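Local coordinates for tumor necrosis factor-inducible gene 6 protein (Homo sapiens, PDB 2PF5) that binds hyaluronan through its Link module and, as the full-length protein, transfers heavy chains from inter-alpha-inhibitor onto hyaluronan, at residues A[13-18]-A[85-90]. Residues are numbered along the deposited sequence; the frame is centred on the assembly and turned at random.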
# COMPACT_ATOMS: atom_id res chain seq x y z
N LYS A 13 -0.49 -10.16 -5.55
CA LYS A 13 0.55 -11.01 -6.09
C LYS A 13 1.97 -10.46 -5.82
O LYS A 13 2.94 -10.95 -6.39
CB LYS A 13 0.27 -11.25 -7.59
CG LYS A 13 -0.60 -12.50 -7.81
CD LYS A 13 -1.49 -12.35 -9.00
CE LYS A 13 -2.44 -13.56 -9.13
NZ LYS A 13 -1.74 -14.86 -9.37
N LEU A 14 2.09 -9.46 -4.94
CA LEU A 14 3.40 -8.92 -4.59
C LEU A 14 3.81 -9.28 -3.17
O LEU A 14 3.06 -9.04 -2.23
CB LEU A 14 3.47 -7.37 -4.73
CG LEU A 14 3.17 -6.81 -6.12
CD1 LEU A 14 2.84 -5.31 -5.96
CD2 LEU A 14 4.33 -7.00 -7.03
N THR A 15 5.02 -9.84 -3.02
CA THR A 15 5.61 -10.00 -1.69
C THR A 15 6.04 -8.62 -1.24
O THR A 15 6.04 -7.66 -2.05
CB THR A 15 6.85 -10.92 -1.71
OG1 THR A 15 7.86 -10.31 -2.52
CG2 THR A 15 6.50 -12.34 -2.27
N TYR A 16 6.44 -8.49 0.03
CA TYR A 16 6.92 -7.22 0.55
C TYR A 16 8.10 -6.71 -0.28
O TYR A 16 8.12 -5.55 -0.69
CB TYR A 16 7.34 -7.34 2.02
CG TYR A 16 7.91 -6.05 2.57
CD1 TYR A 16 7.14 -4.88 2.58
CD2 TYR A 16 9.22 -5.98 3.08
CE1 TYR A 16 7.64 -3.68 3.06
CE2 TYR A 16 9.74 -4.77 3.61
CZ TYR A 16 8.94 -3.62 3.57
OH TYR A 16 9.36 -2.41 4.08
N ALA A 17 9.08 -7.57 -0.52
CA ALA A 17 10.28 -7.15 -1.30
C ALA A 17 9.89 -6.73 -2.72
O ALA A 17 10.49 -5.81 -3.27
CB ALA A 17 11.35 -8.31 -1.35
N GLU A 18 8.93 -7.43 -3.32
CA GLU A 18 8.51 -7.11 -4.68
C GLU A 18 7.76 -5.79 -4.72
O GLU A 18 7.94 -4.96 -5.63
CB GLU A 18 7.61 -8.22 -5.23
CG GLU A 18 8.43 -9.48 -5.50
CD GLU A 18 7.59 -10.67 -5.91
OE1 GLU A 18 6.37 -10.73 -5.61
OE2 GLU A 18 8.21 -11.59 -6.49
N SER A 85 6.53 -12.92 2.81
CA SER A 85 6.24 -13.57 1.53
C SER A 85 4.73 -13.64 1.28
O SER A 85 4.28 -14.20 0.28
CB SER A 85 6.91 -14.95 1.40
OG SER A 85 6.25 -15.95 2.17
N GLU A 86 3.94 -13.04 2.18
CA GLU A 86 2.52 -12.90 1.88
C GLU A 86 2.40 -12.05 0.61
O GLU A 86 3.27 -11.19 0.35
CB GLU A 86 1.77 -12.21 3.03
CG GLU A 86 1.56 -13.13 4.26
CD GLU A 86 0.84 -12.41 5.39
OE1 GLU A 86 0.48 -11.21 5.21
OE2 GLU A 86 0.64 -13.03 6.47
N ARG A 87 1.34 -12.27 -0.17
CA ARG A 87 1.17 -11.54 -1.45
C ARG A 87 -0.03 -10.57 -1.37
O ARG A 87 -1.17 -10.96 -1.12
CB ARG A 87 1.04 -12.50 -2.64
CG ARG A 87 2.27 -13.39 -2.83
CD ARG A 87 1.96 -14.49 -3.79
NE ARG A 87 2.41 -14.08 -5.11
CZ ARG A 87 2.10 -14.68 -6.26
NH1 ARG A 87 2.60 -14.19 -7.38
NH2 ARG A 87 1.28 -15.73 -6.30
N TRP A 88 0.26 -9.29 -1.58
CA TRP A 88 -0.73 -8.23 -1.45
C TRP A 88 -0.48 -7.26 -2.61
O TRP A 88 0.30 -7.54 -3.50
CB TRP A 88 -0.55 -7.50 -0.11
CG TRP A 88 -0.82 -8.37 1.15
CD1 TRP A 88 0.10 -8.85 2.05
CD2 TRP A 88 -2.10 -8.85 1.61
NE1 TRP A 88 -0.52 -9.56 3.06
CE2 TRP A 88 -1.87 -9.58 2.82
CE3 TRP A 88 -3.42 -8.71 1.14
CZ2 TRP A 88 -2.92 -10.16 3.55
CZ3 TRP A 88 -4.46 -9.30 1.86
CH2 TRP A 88 -4.20 -10.02 3.06
N ASP A 89 -1.11 -6.09 -2.57
CA ASP A 89 -0.75 -5.07 -3.54
C ASP A 89 0.34 -4.17 -2.93
O ASP A 89 1.02 -4.57 -1.97
CB ASP A 89 -2.03 -4.31 -3.96
CG ASP A 89 -2.95 -5.15 -4.83
OD1 ASP A 89 -2.52 -6.17 -5.43
OD2 ASP A 89 -4.14 -4.77 -4.92
N ALA A 90 0.49 -2.96 -3.46
CA ALA A 90 1.50 -2.02 -2.96
C ALA A 90 0.90 -0.62 -2.91
O ALA A 90 0.13 -0.24 -3.79
CB ALA A 90 2.72 -2.03 -3.88
O HOH W 1 -0.75 -7.39 -6.82
O HOH W 2 5.25 -13.15 -5.66
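Leu14 O is gripped by Trp88 N at 2.9 Å and, from outside the two segments, by the indole NE1 of Trp51; Arg87 CA adds a C-H...O contact to the same oxygen. Leu14 N returns a bond to Trp88 O at 3.0 Å, which completes a single antiparallel bridge of the hydrogen-bonded kind. Beside it, Thr15 CA points its hydrogen almost straight at Glu86 O (3.3 Å). In this Link module the bridge ties the chain just before helix 16-25 to the lead-in of strand 89-93. Thr15 and Glu18 form a capping box at that helix start: OG1, placed between the backbone N and the carbonyl carbon (chi1 63°), accepts from Glu18 N, while Glu18 OE1 accepts from Thr15 N on its anti side, 32° out of the carboxylate plane. The same oxygen takes a proton from a water that is weakly bonded to Arg87 NE. A bend at chi3 (96°) places Arg87 NE near Lys13 O; NE and NH1 each make a weak bond of 3.4 Å to that oxygen. Lys13 CG lies over one guanidinium face, toward its rim, with the like-charged Lys13 NZ and Arg87 NH2 4.4 Å apart. On the buried side Leu14 CD1 packs against Ala90 CB at 3.9 Å, next to Val22 and Ala19 of the helix.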